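Local atomic coordinates of NikO protein (Streptomyces tendae, PDB entry 4FQD), a protein that transfers an enolpyruvyl group from phosphoenolpyruvate to a nucleotide substrate, probably UDP-N-acetylglucosamine, and is essential in nikkomycin biosynthesis. Residues Glu13-Leu24 with Leu448-Pro458; Leu145-Thr154 with Leu165-Ile175. The protein carries 4 engineered substitutions. All coordinates share one frame; numbering follows the deposited sequence. Where two conformers were deposited one is given.

Contact 1: Glu13-Leu24 with Leu448-Pro458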
loop_
_atom_site.group_PDB
_atom_site.type_symbol
_atom_site.label_atom_id
_atom_site.label_comp_id
_atom_site.label_asym_id
_atom_site.label_seq_id
_atom_site.Cartn_x
_atom_site.Cartn_y
_atom_site.Cartn_z
ATOM N N GLU A 13 -20.361 -11.071 33.478
ATOM C CA GLU A 13 -19.056 -10.575 33.077
ATOM C C GLU A 13 -19.101 -9.058 32.866
ATOM O O GLU A 13 -20.065 -8.540 32.304
ATOM C CB GLU A 13 -18.637 -11.314 31.807
ATOM C CG GLU A 13 -17.179 -11.239 31.477
ATOM C CD GLU A 13 -16.923 -10.277 30.355
ATOM O OE1 GLU A 13 -17.204 -10.643 29.196
ATOM O OE2 GLU A 13 -16.459 -9.153 30.628
ATOM N N PRO A 14 -18.062 -8.340 33.334
ATOM C CA PRO A 14 -18.046 -6.870 33.325
ATOM C C PRO A 14 -18.222 -6.241 31.943
ATOM O O PRO A 14 -17.581 -6.654 30.979
ATOM C CB PRO A 14 -16.660 -6.528 33.891
ATOM C CG PRO A 14 -15.853 -7.773 33.731
ATOM C CD PRO A 14 -16.830 -8.886 33.927
ATOM N N LEU A 15 -19.093 -5.240 31.868
ATOM C CA LEU A 15 -19.372 -4.546 30.618
ATOM C C LEU A 15 -19.051 -3.062 30.722
ATOM O O LEU A 15 -18.913 -2.516 31.816
ATOM C CB LEU A 15 -20.848 -4.697 30.244
ATOM C CG LEU A 15 -21.385 -6.054 29.793
ATOM C CD1 LEU A 15 -22.888 -5.969 29.595
ATOM C CD2 LEU A 15 -20.709 -6.489 28.511
ATOM N N LEU A 16 -18.932 -2.415 29.567
ATOM C CA LEU A 16 -18.912 -0.962 29.498
ATOM C C LEU A 16 -20.219 -0.498 28.874
ATOM O O LEU A 16 -20.559 -0.900 27.762
ATOM C CB LEU A 16 -17.732 -0.465 28.661
ATOM C CG LEU A 16 -16.340 -0.548 29.287
ATOM C CD1 LEU A 16 -15.311 0.080 28.361
ATOM C CD2 LEU A 16 -16.321 0.125 30.650
ATOM N N GLU A 17 -20.963 0.331 29.597
ATOM C CA GLU A 17 -22.224 0.851 29.089
ATOM C C GLU A 17 -22.013 2.253 28.531
ATOM O O GLU A 17 -21.830 3.211 29.282
ATOM C CB GLU A 17 -23.284 0.861 30.191
ATOM C CG GLU A 17 -24.680 1.222 29.712
ATOM C CD GLU A 17 -25.724 1.074 30.801
ATOM O OE1 GLU A 17 -25.986 -0.072 31.224
ATOM O OE2 GLU A 17 -26.279 2.104 31.238
ATOM N N ILE A 18 -22.037 2.363 27.206
ATOM C CA ILE A 18 -21.721 3.619 26.536
ATOM C C ILE A 18 -22.961 4.359 26.038
ATOM O O ILE A 18 -23.791 3.796 25.326
ATOM C CB ILE A 18 -20.765 3.394 25.344
ATOM C CG1 ILE A 18 -19.498 2.669 25.801
ATOM C CG2 ILE A 18 -20.416 4.717 24.679
ATOM C CD1 ILE A 18 -19.383 1.254 25.279
ATOM N N HIS A 19 -23.075 5.626 26.423
ATOM C CA HIS A 19 -24.117 6.500 25.901
ATOM C C HIS A 19 -23.481 7.625 25.095
ATOM O O HIS A 19 -23.154 8.681 25.638
ATOM C CB HIS A 19 -24.963 7.081 27.034
ATOM C CG HIS A 19 -25.748 6.056 27.792
ATOM N ND1 HIS A 19 -25.280 5.457 28.942
ATOM C CD2 HIS A 19 -26.972 5.523 27.563
ATOM C CE1 HIS A 19 -26.182 4.602 29.389
ATOM N NE2 HIS A 19 -27.218 4.622 28.570
ATOM N N GLY A 20 -23.300 7.392 23.800
ATOM C CA GLY A 20 -22.649 8.362 22.939
ATOM C C GLY A 20 -23.577 9.470 22.483
ATOM O O GLY A 20 -24.762 9.480 22.816
ATOM N N GLY A 21 -23.034 10.405 21.710
ATOM C CA GLY A 21 -23.803 11.535 21.224
ATOM C C GLY A 21 -23.416 12.819 21.929
ATOM O O GLY A 21 -23.877 13.903 21.569
ATOM N N ASN A 22 -22.566 12.696 22.942
ATOM C CA ASN A 22 -22.097 13.854 23.691
ATOM C C ASN A 22 -20.745 14.348 23.189
ATOM O O ASN A 22 -19.855 13.553 22.887
ATOM C CB ASN A 22 -22.022 13.532 25.185
ATOM C CG ASN A 22 -23.358 13.101 25.754
ATOM O OD1 ASN A 22 -24.241 13.926 25.988
ATOM N ND2 ASN A 22 -23.514 11.802 25.983
ATOM N N ARG A 23 -20.600 15.665 23.102
ATOM C CA ARG A 23 -19.354 16.270 22.645
ATOM C C ARG A 23 -18.325 16.354 23.766
ATOM O O ARG A 23 -18.638 16.772 24.881
ATOM C CB ARG A 23 -19.620 17.658 22.058
ATOM C CG ARG A 23 -20.221 17.619 20.664
ATOM C CD ARG A 23 -19.195 17.144 19.651
ATOM N NE ARG A 23 -19.809 16.629 18.434
ATOM C CZ ARG A 23 -19.126 16.232 17.364
ATOM N NH1 ARG A 23 -17.802 16.302 17.358
ATOM N NH2 ARG A 23 -19.766 15.772 16.298
ATOM N N LEU A 24 -17.096 15.952 23.461
ATOM C CA LEU A 24 -16.017 15.976 24.439
ATOM C C LEU A 24 -15.292 17.316 24.416
ATOM O O LEU A 24 -15.194 17.959 23.373
ATOM C CB LEU A 24 -15.024 14.845 24.167
ATOM C CG LEU A 24 -15.605 13.433 24.071
ATOM C CD1 LEU A 24 -14.496 12.411 23.872
ATOM C CD2 LEU A 24 -16.430 13.103 25.303
ATOM N N LEU A 448 -13.700 14.091 29.942
ATOM C CA LEU A 448 -13.933 15.025 28.845
ATOM C C LEU A 448 -15.421 15.222 28.568
ATOM O O LEU A 448 -15.800 16.059 27.751
ATOM C CB LEU A 448 -13.226 14.549 27.574
ATOM C CG LEU A 448 -11.702 14.439 27.626
ATOM C CD1 LEU A 448 -11.170 13.883 26.314
ATOM C CD2 LEU A 448 -11.077 15.791 27.931
ATOM N N GLY A 449 -16.259 14.444 29.245
ATOM C CA GLY A 449 -17.699 14.578 29.107
ATOM C C GLY A 449 -18.383 13.323 28.604
ATOM O O GLY A 449 -19.601 13.300 28.420
ATOM N N ALA A 450 -17.600 12.272 28.381
ATOM C CA ALA A 450 -18.139 11.012 27.884
ATOM C C ALA A 450 -18.997 10.317 28.935
ATOM O O ALA A 450 -18.695 10.363 30.127
ATOM C CB ALA A 450 -17.015 10.095 27.427
ATOM N N ASP A 451 -20.069 9.674 28.484
ATOM C CA ASP A 451 -20.951 8.942 29.381
ATOM C C ASP A 451 -20.673 7.445 29.298
ATOM O O ASP A 451 -21.340 6.717 28.563
ATOM C CB ASP A 451 -22.417 9.235 29.057
ATOM C CG ASP A 451 -23.368 8.684 30.102
ATOM O OD1 ASP A 451 -22.903 8.332 31.207
ATOM O OD2 ASP A 451 -24.584 8.612 29.824
ATOM N N ILE A 452 -19.677 6.996 30.055
ATOM C CA ILE A 452 -19.304 5.586 30.089
ATOM C C ILE A 452 -19.473 5.036 31.500
ATOM O O ILE A 452 -18.966 5.611 32.463
ATOM C CB ILE A 452 -17.847 5.378 29.635
ATOM C CG1 ILE A 452 -17.579 6.143 28.335
ATOM C CG2 ILE A 452 -17.547 3.894 29.467
ATOM C CD1 ILE A 452 -16.143 6.073 27.872
ATOM N N ARG A 453 -20.186 3.922 31.616
ATOM C CA ARG A 453 -20.496 3.348 32.920
ATOM C C ARG A 453 -20.002 1.909 33.035
ATOM O O ARG A 453 -20.025 1.157 32.062
ATOM C CB ARG A 453 -22.004 3.406 33.170
ATOM C CG ARG A 453 -22.613 4.774 32.910
ATOM C CD ARG A 453 -24.131 4.725 32.910
ATOM N NE ARG A 453 -24.707 5.989 32.461
ATOM C CZ ARG A 453 -26.010 6.215 32.332
ATOM N NH1 ARG A 453 -26.883 5.259 32.618
ATOM N NH2 ARG A 453 -26.441 7.398 31.914
ATOM N N HIS A 454 -19.552 1.534 34.229
ATOM C CA HIS A 454 -19.116 0.166 34.492
ATOM C C HIS A 454 -20.275 -0.678 35.013
ATOM O O HIS A 454 -20.788 -0.435 36.104
ATOM C CB HIS A 454 -17.966 0.148 35.501
ATOM C CG HIS A 454 -16.681 0.702 34.964
ATOM N ND1 HIS A 454 -15.727 -0.085 34.358
ATOM C CD2 HIS A 454 -16.195 1.965 34.946
ATOM C CE1 HIS A 454 -14.708 0.667 33.989
ATOM N NE2 HIS A 454 -14.965 1.918 34.333
ATOM N N THR A 455 -20.686 -1.668 34.227
ATOM C CA THR A 455 -21.793 -2.537 34.609
ATOM C C THR A 455 -21.390 -4.006 34.549
ATOM O O THR A 455 -20.204 -4.335 34.519
ATOM C CB THR A 455 -23.020 -2.325 33.702
ATOM O OG1 THR A 455 -22.664 -2.601 32.342
ATOM C CG2 THR A 455 -23.525 -0.894 33.810
ATOM N N THR A 456 -22.388 -4.884 34.535
ATOM C CA THR A 456 -22.147 -6.319 34.439
ATOM C C THR A 456 -23.116 -6.950 33.440
ATOM O O THR A 456 -24.198 -6.417 33.190
ATOM C CB THR A 456 -22.282 -7.009 35.812
ATOM O OG1 THR A 456 -21.819 -6.127 36.842
ATOM C CG2 THR A 456 -21.468 -8.295 35.851
ATOM N N ALA A 457 -22.716 -8.084 32.874
ATOM C CA ALA A 457 -23.491 -8.777 31.841
ATOM C C ALA A 457 -24.964 -9.120 32.145
ATOM O O ALA A 457 -25.823 -8.892 31.294
ATOM C CB ALA A 457 -22.740 -10.017 31.354
ATOM N N PRO A 458 -25.264 -9.678 33.338
ATOM C CA PRO A 458 -26.649 -10.108 33.579
ATOM C C PRO A 458 -27.655 -8.962 33.514
ATOM O O PRO A 458 -27.509 -7.950 34.197
ATOM C CB PRO A 458 -26.599 -10.665 35.005
ATOM C CG PRO A 458 -25.181 -11.010 35.238
ATOM C CD PRO A 458 -24.404 -9.970 34.499
HETATM O O HOH W 1 -21.088 10.118 25.562
#

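Contact 2: Leu145-Thr154 with Leu165-Ile175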
loop_
_atom_site.group_PDB
_atom_site.type_symbol
_atom_site.label_atom_id
_atom_site.label_comp_id
_atom_site.label_asym_id
_atom_site.label_seq_id
_atom_site.Cartn_x
_atom_site.Cartn_y
_atom_site.Cartn_z
ATOM N N LEU A 145 15.111 -16.343 19.810
ATOM C CA LEU A 145 16.047 -17.425 20.092
ATOM C C LEU A 145 17.094 -17.555 18.993
ATOM O O LEU A 145 18.236 -17.934 19.255
ATOM C CB LEU A 145 15.298 -18.746 20.271
ATOM C CG LEU A 145 14.248 -18.772 21.384
ATOM C CD1 LEU A 145 13.542 -20.118 21.427
ATOM C CD2 LEU A 145 14.882 -18.452 22.729
ATOM N N ASP A 146 16.703 -17.239 17.763
ATOM C CA ASP A 146 17.623 -17.306 16.633
ATOM C C ASP A 146 18.675 -16.204 16.720
ATOM O O ASP A 146 19.835 -16.413 16.365
ATOM C CB ASP A 146 16.864 -17.207 15.309
ATOM C CG ASP A 146 17.765 -17.417 14.106
ATOM O OD1 ASP A 146 18.393 -16.436 13.652
ATOM O OD2 ASP A 146 17.846 -18.562 13.615
ATOM N N VAL A 147 18.262 -15.032 17.192
ATOM C CA VAL A 147 19.180 -13.912 17.363
ATOM C C VAL A 147 20.216 -14.220 18.437
ATOM O O VAL A 147 21.419 -14.103 18.201
ATOM C CB VAL A 147 18.435 -12.619 17.737
ATOM C CG1 VAL A 147 19.423 -11.538 18.145
ATOM C CG2 VAL A 147 17.571 -12.152 16.576
ATOM N N MET A 148 19.742 -14.618 19.614
ATOM C CA MET A 148 20.627 -14.985 20.716
ATOM C C MET A 148 21.500 -16.183 20.354
ATOM O O MET A 148 22.615 -16.322 20.857
ATOM C CB MET A 148 19.821 -15.276 21.985
ATOM C CG MET A 148 19.305 -14.030 22.687
ATOM S SD MET A 148 18.341 -14.388 24.169
ATOM C CE MET A 148 16.856 -15.081 23.448
ATOM N N GLY A 149 20.987 -17.039 19.476
ATOM C CA GLY A 149 21.724 -18.203 19.021
ATOM C C GLY A 149 22.984 -17.841 18.256
ATOM O O GLY A 149 23.960 -18.589 18.262
ATOM N N ARG A 150 22.963 -16.686 17.598
ATOM C CA ARG A 150 24.118 -16.223 16.836
ATOM C C ARG A 150 25.221 -15.715 17.754
ATOM O O ARG A 150 26.368 -15.567 17.334
ATOM C CB ARG A 150 23.715 -15.119 15.858
ATOM C CG ARG A 150 22.635 -15.519 14.875
ATOM C CD ARG A 150 22.762 -14.716 13.596
ATOM N NE ARG A 150 21.550 -14.764 12.787
ATOM C CZ ARG A 150 21.443 -14.229 11.577
ATOM N NH1 ARG A 150 22.483 -13.612 11.031
ATOM N NH2 ARG A 150 20.301 -14.314 10.908
ATOM N N PHE A 151 24.865 -15.439 19.005
ATOM C CA PHE A 151 25.833 -14.983 19.997
ATOM C C PHE A 151 26.378 -16.156 20.809
ATOM O O PHE A 151 27.168 -15.967 21.733
ATOM C CB PHE A 151 25.211 -13.940 20.931
ATOM C CG PHE A 151 24.913 -12.624 20.266
ATOM C CD1 PHE A 151 23.742 -12.445 19.547
ATOM C CD2 PHE A 151 25.797 -11.562 20.368
ATOM C CE1 PHE A 151 23.463 -11.237 18.936
ATOM C CE2 PHE A 151 25.522 -10.350 19.761
ATOM C CZ PHE A 151 24.354 -10.188 19.044
ATOM N N GLY A 152 25.947 -17.366 20.464
ATOM C CA GLY A 152 26.451 -18.565 21.108
ATOM C C GLY A 152 25.514 -19.194 22.124
ATOM O O GLY A 152 25.880 -20.160 22.793
ATOM N N VAL A 153 24.306 -18.652 22.242
ATOM C CA VAL A 153 23.322 -19.183 23.181
ATOM C C VAL A 153 22.704 -20.485 22.674
ATOM O O VAL A 153 22.223 -20.556 21.543
ATOM C CB VAL A 153 22.204 -18.161 23.472
ATOM C CG1 VAL A 153 21.121 -18.780 24.343
ATOM C CG2 VAL A 153 22.782 -16.922 24.136
ATOM N N THR A 154 22.726 -21.513 23.518
ATOM C CA THR A 154 22.169 -22.815 23.167
ATOM C C THR A 154 20.774 -22.984 23.763
ATOM O O THR A 154 20.521 -22.578 24.897
ATOM C CB THR A 154 23.082 -23.963 23.651
ATOM O OG1 THR A 154 24.392 -23.802 23.094
ATOM C CG2 THR A 154 22.526 -25.317 23.233
ATOM N N LEU A 165 17.707 -21.712 28.130
ATOM C CA LEU A 165 18.825 -21.075 27.443
ATOM C C LEU A 165 20.130 -21.294 28.201
ATOM O O LEU A 165 20.163 -21.226 29.428
ATOM C CB LEU A 165 18.569 -19.577 27.258
ATOM C CG LEU A 165 17.256 -19.151 26.594
ATOM C CD1 LEU A 165 17.318 -17.690 26.181
ATOM C CD2 LEU A 165 16.922 -20.031 25.401
ATOM N N THR A 166 21.201 -21.566 27.461
ATOM C CA THR A 166 22.522 -21.752 28.054
ATOM C C THR A 166 23.594 -21.040 27.236
ATOM O O THR A 166 23.533 -21.013 26.006
ATOM C CB THR A 166 22.892 -23.245 28.174
ATOM O OG1 THR A 166 22.584 -23.917 26.946
ATOM C CG2 THR A 166 22.121 -23.900 29.306
ATOM N N ALA A 167 24.575 -20.466 27.925
ATOM C CA ALA A 167 25.662 -19.756 27.263
ATOM C C ALA A 167 26.885 -19.635 28.165
ATOM O O ALA A 167 26.914 -18.808 29.077
ATOM C CB ALA A 167 25.198 -18.379 26.813
ATOM N N GLN A 168 27.894 -20.461 27.907
ATOM C CA GLN A 168 29.145 -20.390 28.653
ATOM C C GLN A 168 29.902 -19.110 28.323
ATOM O O GLN A 168 30.481 -18.472 29.203
ATOM C CB GLN A 168 30.023 -21.609 28.363
ATOM C CG GLN A 168 29.882 -22.719 29.384
ATOM C CD GLN A 168 30.186 -22.246 30.792
ATOM O OE1 GLN A 168 29.278 -22.028 31.594
ATOM N NE2 GLN A 168 31.468 -22.085 31.099
ATOM N N ARG A 169 29.896 -18.742 27.047
ATOM C CA ARG A 169 30.522 -17.503 26.606
ATOM C C ARG A 169 29.775 -16.912 25.415
ATOM O O ARG A 169 29.346 -17.633 24.513
ATOM C CB ARG A 169 31.992 -17.730 26.249
ATOM C CG ARG A 169 32.209 -18.692 25.093
ATOM C CD ARG A 169 33.623 -18.604 24.550
ATOM N NE ARG A 169 33.786 -19.409 23.343
ATOM C CZ ARG A 169 34.405 -18.991 22.244
ATOM N NH1 ARG A 169 34.927 -17.773 22.195
ATOM N NH2 ARG A 169 34.505 -19.794 21.193
ATOM N N LEU A 170 29.616 -15.595 25.423
ATOM C CA LEU A 170 28.950 -14.904 24.329
ATOM C C LEU A 170 29.978 -14.381 23.333
ATOM O O LEU A 170 31.036 -13.888 23.722
ATOM C CB LEU A 170 28.095 -13.755 24.865
ATOM C CG LEU A 170 26.979 -14.153 25.833
ATOM C CD1 LEU A 170 26.263 -12.923 26.364
ATOM C CD2 LEU A 170 25.998 -15.097 25.156
ATOM N N THR A 171 29.664 -14.498 22.048
ATOM C CA THR A 171 30.565 -14.039 20.998
ATOM C C THR A 171 29.870 -13.033 20.088
ATOM O O THR A 171 28.686 -13.178 19.789
ATOM C CB THR A 171 31.080 -15.217 20.153
ATOM O OG1 THR A 171 29.969 -15.939 19.610
ATOM C CG2 THR A 171 31.924 -16.155 21.005
ATOM N N PRO A 172 30.610 -12.002 19.646
ATOM C CA PRO A 172 30.062 -10.979 18.751
ATOM C C PRO A 172 29.717 -11.569 17.388
ATOM O O PRO A 172 30.164 -12.668 17.058
ATOM C CB PRO A 172 31.212 -9.976 18.622
ATOM C CG PRO A 172 32.437 -10.775 18.896
ATOM C CD PRO A 172 32.030 -11.759 19.952
ATOM N N CYS A 173 28.903 -10.849 16.621
ATOM C CA CYS A 173 28.436 -11.335 15.328
ATOM C C CYS A 173 28.055 -10.179 14.396
ATOM O O CYS A 173 27.850 -9.051 14.845
ATOM C CB CYS A 173 27.246 -12.283 15.522
ATOM S SG CYS A 173 26.687 -13.117 14.021
ATOM N N THR A 174 27.975 -10.463 13.100
ATOM C CA THR A 174 27.548 -9.476 12.119
ATOM C C THR A 174 26.220 -9.919 11.517
ATOM O O THR A 174 26.168 -10.897 10.773
ATOM C CB THR A 174 28.585 -9.325 10.996
ATOM O OG1 THR A 174 29.847 -8.953 11.562
ATOM C CG2 THR A 174 28.144 -8.266 9.993
ATOM N N ILE A 175 25.148 -9.205 11.845
ATOM C CA ILE A 175 23.812 -9.614 11.428
ATOM C C ILE A 175 23.117 -8.575 10.557
ATOM O O ILE A 175 23.142 -7.381 10.857
ATOM C CB ILE A 175 22.900 -9.879 12.640
ATOM C CG1 ILE A 175 23.640 -10.666 13.722
ATOM C CG2 ILE A 175 21.633 -10.603 12.208
ATOM C CD1 ILE A 175 22.814 -10.893 14.974
HETATM O O HOH W 2 28.837 -15.313 17.334
#

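Contact 1: Glu13-Leu24 with Leu448-Pro458
E17 and R453 face each other as a hydrogen-bonded antiparallel pair and also meet through their charged ends. The extended E17 chain, with CG anti to the backbone N (chi1 -173°), brings OE2 to 3.5 Å from R453 NH1 in a salt bridge, the carboxylate and guanidinium planes 49° apart; E17 OE1 pairs with R425. From two residues back R453 is gripped by D451, with NE 3.2 Å from OD1 in the guanidinium plane and NH2 bound weakly to OD2. H19 lays CE1 over the centre of one guanidinium face, 3.4 Å from R453 CZ, its ring tilted against that plane. D451 OD1 thus takes the guanidinium edge and H19 lies over a face. Backbone bonds alternate along the strands, from E17 N to R453 O (2.8 Å, nearly straight) to the reciprocal pair of L15 and T455. Beyond H19, a water joins H19 O, N22 ND2 and D451 N. On the side of the sheet carrying L16, I18, I452 and H454, L16 CD2 sits over the H454 ring, 4.0 Å from its centroid, as a CH-pi contact. Farther along, L24 CD2 packs 3.7 Å from A450 CB. Strand 14-19 lies between 451-456 and 425-429, while helix 409-419 packs on I18 and I452, and helix 441-447 on L16, I452 and H454.

Contact 2: Leu145-Thr154 with Leu165-Ile175
L165 opens the contact by reaching the helix that carries L145 and M148: its CD2 touches L145 CD2 at 3.7 Å and its CD1 meets M148 CE, both side chains crossing it at about a right angle, while its CB lies against V153 CG1. T166 then pairs with T154, antiparallel, through T154 N to T166 O (2.7 Å) and T166 N to T154 O. T166 OG1, set between its own backbone N and carbonyl carbon (chi1 46°), adds a second bond to T154 O at 3.2 Å from above the carbonyl plane. A167 CB and L170 CD2 both rest against V153 CG2, the latter at 3.8 Å with the two side chains alongside each other. T171 N donates to F151 O (2.9 Å, 165° at the hydrogen), and a water lies between R150 O, T171 OG1 and P172 O. I175 finishes the segment with CG2 over one face of the R150 guanidinium, offset toward its rim and 3.3 Å from NH1, and with CD1 4.0 Å from F151 CE1. R150 runs extended from CG to NE, which carries its guanidinium over I175 to a salt bridge with D179. With an alanine in its place, D179 would probably lose this charged mate and I175 CG2 the flat group lying over it. Around the turn G149-G152 the helix closes in a Schellman motif, G152 taking the positive phi and V153 N returning to M148 O; the chain then enters the antiparallel hairpin of strands 154-157 and 163-166 before running on to strand 174-176 of the next sheet, within one of the inverse alpha/beta barrel domains of this enolpyruvyl transferase family.

Contacts 1 and 2 lie on opposite sides of the chain's centre, their own centres about 50 Å apart and their nearest atoms about 33 Å apart, so neither touches the other. In sequence, residues 145-175 fall within the long span between 13-24 and 448-458. Contact 1 brings the two ends of the modelled chain together as neighbouring strands of one sheet; contact 2 is local, joining a helix end to a hairpin and the strand that follows. This separation is consistent with the two-domain architecture of the EPSP synthase family, in which the active site lies in the cleft between the domains.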